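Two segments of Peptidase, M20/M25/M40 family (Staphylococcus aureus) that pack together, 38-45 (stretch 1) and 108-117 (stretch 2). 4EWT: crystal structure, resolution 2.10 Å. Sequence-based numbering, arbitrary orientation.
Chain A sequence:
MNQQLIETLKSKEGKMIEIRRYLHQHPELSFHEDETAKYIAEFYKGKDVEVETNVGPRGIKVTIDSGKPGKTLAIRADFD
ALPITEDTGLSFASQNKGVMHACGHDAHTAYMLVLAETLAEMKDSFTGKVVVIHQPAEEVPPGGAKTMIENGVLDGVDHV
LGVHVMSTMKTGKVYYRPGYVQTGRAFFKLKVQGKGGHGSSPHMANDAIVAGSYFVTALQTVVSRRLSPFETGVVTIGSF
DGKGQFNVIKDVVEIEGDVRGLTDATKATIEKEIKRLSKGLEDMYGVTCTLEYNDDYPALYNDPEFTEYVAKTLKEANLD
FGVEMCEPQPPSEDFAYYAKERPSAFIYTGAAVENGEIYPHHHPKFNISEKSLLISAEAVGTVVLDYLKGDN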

# COMPACT_ATOMS: atom_id res chain seq x y z
N LYS A 38 -1.10 -42.11 32.41
CA LYS A 38 -0.94 -43.28 33.27
C LYS A 38 -0.70 -42.91 34.73
O LYS A 38 -1.23 -43.56 35.63
N TYR A 39 0.10 -41.86 34.95
CA TYR A 39 0.38 -41.36 36.30
C TYR A 39 -0.88 -40.84 37.02
O TYR A 39 -1.04 -41.03 38.22
N ILE A 40 -1.76 -40.17 36.27
CA ILE A 40 -3.00 -39.62 36.79
C ILE A 40 -3.97 -40.73 37.18
O ILE A 40 -4.55 -40.70 38.27
N ALA A 41 -4.14 -41.72 36.31
CA ALA A 41 -4.98 -42.90 36.61
C ALA A 41 -4.41 -43.71 37.78
O ALA A 41 -5.17 -44.27 38.59
N GLU A 42 -3.11 -43.76 37.90
CA GLU A 42 -2.51 -44.44 39.01
C GLU A 42 -2.69 -43.68 40.29
O GLU A 42 -2.83 -44.30 41.31
N PHE A 43 -2.68 -42.35 40.25
CA PHE A 43 -2.91 -41.57 41.47
C PHE A 43 -4.21 -41.96 42.19
O PHE A 43 -4.25 -42.05 43.42
N TYR A 44 -5.26 -42.21 41.41
CA TYR A 44 -6.56 -42.52 42.01
C TYR A 44 -6.72 -43.96 42.52
O TYR A 44 -7.78 -44.31 43.04
N LYS A 45 -5.69 -44.76 42.41
CA LYS A 45 -5.69 -46.12 42.95
C LYS A 45 -5.77 -46.07 44.46
O LYS A 45 -5.05 -45.34 45.08
N HIS A 108 -1.77 -27.24 37.28
CA HIS A 108 -3.20 -27.53 37.22
C HIS A 108 -3.51 -28.98 37.63
O HIS A 108 -4.44 -29.22 38.40
N THR A 109 -2.72 -29.92 37.13
CA THR A 109 -2.92 -31.33 37.44
C THR A 109 -2.64 -31.61 38.92
O THR A 109 -3.41 -32.30 39.59
N ALA A 110 -1.57 -31.01 39.43
CA ALA A 110 -1.15 -31.21 40.82
C ALA A 110 -2.24 -30.86 41.82
O ALA A 110 -2.61 -31.69 42.68
N TYR A 111 -2.77 -29.64 41.72
CA TYR A 111 -3.75 -29.17 42.69
C TYR A 111 -5.06 -29.95 42.55
O TYR A 111 -5.71 -30.25 43.55
N MET A 112 -5.44 -30.26 41.31
CA MET A 112 -6.67 -30.99 41.02
C MET A 112 -6.63 -32.42 41.57
O MET A 112 -7.63 -32.91 42.10
N LEU A 113 -5.49 -33.09 41.45
CA LEU A 113 -5.36 -34.45 41.99
C LEU A 113 -5.57 -34.44 43.50
O LEU A 113 -6.31 -35.28 44.03
N VAL A 114 -4.95 -33.49 44.19
CA VAL A 114 -5.05 -33.39 45.64
C VAL A 114 -6.43 -32.88 46.10
O VAL A 114 -6.95 -33.32 47.13
N LEU A 115 -7.03 -31.99 45.32
CA LEU A 115 -8.39 -31.55 45.62
C LEU A 115 -9.39 -32.69 45.44
O LEU A 115 -10.31 -32.83 46.24
N ALA A 116 -9.21 -33.48 44.39
CA ALA A 116 -10.13 -34.58 44.09
C ALA A 116 -10.10 -35.64 45.19
O ALA A 116 -11.16 -36.09 45.64
N GLU A 117 -8.89 -36.01 45.61
CA GLU A 117 -8.68 -36.89 46.76
C GLU A 117 -9.42 -36.36 47.98
O GLU A 117 -10.12 -37.12 48.68

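Two helices run nearly parallel, their axes 18° apart and 11.2 Å at closest approach, and no hydrogen bond crosses between them; the contact is chiefly apolar, built around Leu113. Lys38, Ala41, Glu42 and Lys45 take no part. Tyr39, chi1 t, leaves its backbone sideways, yet its ring end comes nearer, bringing CE2 to 4.2 Å from Leu113 CD1. One residue on, Ile40 (m, t) spans two positions of the partner helix: its CD1 lies 3.8 Å from Thr109 CG2, and its CG2 lies 3.9 Å from Leu113 CD2. Thr109 thus offers its methyl here, while its OG1 is hydrogen-bonded elsewhere in the structure.

Phe43, chi1 t, points toward the other helix and lays one ring face over Leu113, whose CB sits 3.8 Å from the ring centroid in a CH-pi contact. Phe43 CE2 lies 3.1 Å from Leu113 O, and Phe43 CZ comes within 3.3 Å of Glu117 OE2. Tyr44, chi1 m, starts sideways, but its ring swings in: CE2 meets Leu113 CD2 at 3.6 Å, and Ala116 CB lies at the ring edge, 3.3 Å from Tyr44 OH. Ala116 points toward this ring with just a methyl. The buried hydroxyl has no polar partner in the model.

Leu113 (m, t) therefore touches Tyr39, Ile40, Phe43 and Tyr44, all four residues of stretch 1 in the contact, the rule of this contact.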

# COMPACT_ATOMS: atom_id res chain seq x y z
CB LYS A 38 0.16 -44.20 32.76
CG LYS A 38 -0.33 -45.28 31.79
CD LYS A 38 0.83 -46.10 31.19
CE LYS A 38 1.55 -46.93 32.23
NZ LYS A 38 2.38 -48.02 31.62
CB TYR A 39 1.44 -40.26 36.24
CG TYR A 39 1.74 -39.62 37.58
CD1 TYR A 39 2.73 -40.13 38.42
CD2 TYR A 39 1.04 -38.49 38.00
CE1 TYR A 39 3.01 -39.54 39.64
CE2 TYR A 39 1.32 -37.89 39.22
CZ TYR A 39 2.30 -38.41 40.03
OH TYR A 39 2.58 -37.82 41.23
CB ILE A 40 -3.65 -38.62 35.78
CG1 ILE A 40 -2.80 -37.35 35.66
CG2 ILE A 40 -5.09 -38.27 36.19
CD1 ILE A 40 -3.07 -36.53 34.39
CB ALA A 41 -5.13 -43.78 35.37
CB GLU A 42 -1.04 -44.73 38.79
CG GLU A 42 -0.27 -43.52 38.59
CD GLU A 42 0.75 -43.21 39.65
OE1 GLU A 42 0.48 -42.31 40.48
OE2 GLU A 42 1.84 -43.82 39.61
CB PHE A 43 -2.89 -40.06 41.18
CG PHE A 43 -3.27 -39.20 42.37
CD1 PHE A 43 -2.31 -38.76 43.27
CD2 PHE A 43 -4.60 -38.85 42.59
CE1 PHE A 43 -2.66 -37.97 44.36
CE2 PHE A 43 -4.97 -38.07 43.69
CZ PHE A 43 -3.99 -37.62 44.57
CB TYR A 44 -7.70 -42.13 41.07
CG TYR A 44 -7.81 -40.64 40.85
CD1 TYR A 44 -8.28 -39.80 41.86
CD2 TYR A 44 -7.43 -40.06 39.64
CE1 TYR A 44 -8.37 -38.44 41.68
CE2 TYR A 44 -7.52 -38.69 39.45
CZ TYR A 44 -8.00 -37.89 40.47
OH TYR A 44 -8.10 -36.55 40.32
CB LYS A 45 -4.45 -46.90 42.55
CG LYS A 45 -4.24 -47.09 41.09
CD LYS A 45 -5.29 -47.90 40.45
CE LYS A 45 -4.71 -48.67 39.32
NZ LYS A 45 -5.74 -49.27 38.46
CB HIS A 108 -3.77 -27.24 35.84
CG HIS A 108 -3.56 -25.82 35.38
ND1 HIS A 108 -3.54 -25.47 34.05
CD2 HIS A 108 -3.36 -24.68 36.08
CE1 HIS A 108 -3.34 -24.17 33.95
NE2 HIS A 108 -3.22 -23.67 35.16
CB THR A 109 -2.05 -32.20 36.51
OG1 THR A 109 -2.36 -31.87 35.16
CG2 THR A 109 -2.30 -33.69 36.73
CB ALA A 110 0.14 -30.43 41.11
CB TYR A 111 -3.98 -27.65 42.60
CG TYR A 111 -5.14 -27.26 41.71
CD1 TYR A 111 -6.46 -27.32 42.17
CD2 TYR A 111 -4.93 -26.83 40.41
CE1 TYR A 111 -7.54 -26.98 41.35
CE2 TYR A 111 -5.99 -26.47 39.58
CZ TYR A 111 -7.29 -26.55 40.06
OH TYR A 111 -8.35 -26.21 39.24
CB MET A 112 -6.95 -31.02 39.52
CG MET A 112 -8.30 -31.65 39.18
SD MET A 112 -9.71 -30.72 39.84
CE MET A 112 -9.78 -29.38 38.63
CB LEU A 113 -4.01 -35.08 41.63
CG LEU A 113 -3.71 -35.48 40.18
CD1 LEU A 113 -2.25 -35.87 40.08
CD2 LEU A 113 -4.60 -36.62 39.67
CB VAL A 114 -3.89 -32.54 46.24
CG1 VAL A 114 -4.03 -32.39 47.75
CG2 VAL A 114 -2.54 -33.17 45.90
CB LEU A 115 -8.78 -30.36 44.74
CG LEU A 115 -10.25 -29.92 44.82
CD1 LEU A 115 -10.63 -29.45 46.21
CD2 LEU A 115 -10.51 -28.82 43.80
CB ALA A 116 -9.81 -35.19 42.73
CB GLU A 117 -7.18 -37.00 47.06
CG GLU A 117 -6.84 -37.70 48.38
CD GLU A 117 -5.35 -37.68 48.69
OE1 GLU A 117 -4.97 -37.32 49.82
OE2 GLU A 117 -4.55 -38.02 47.80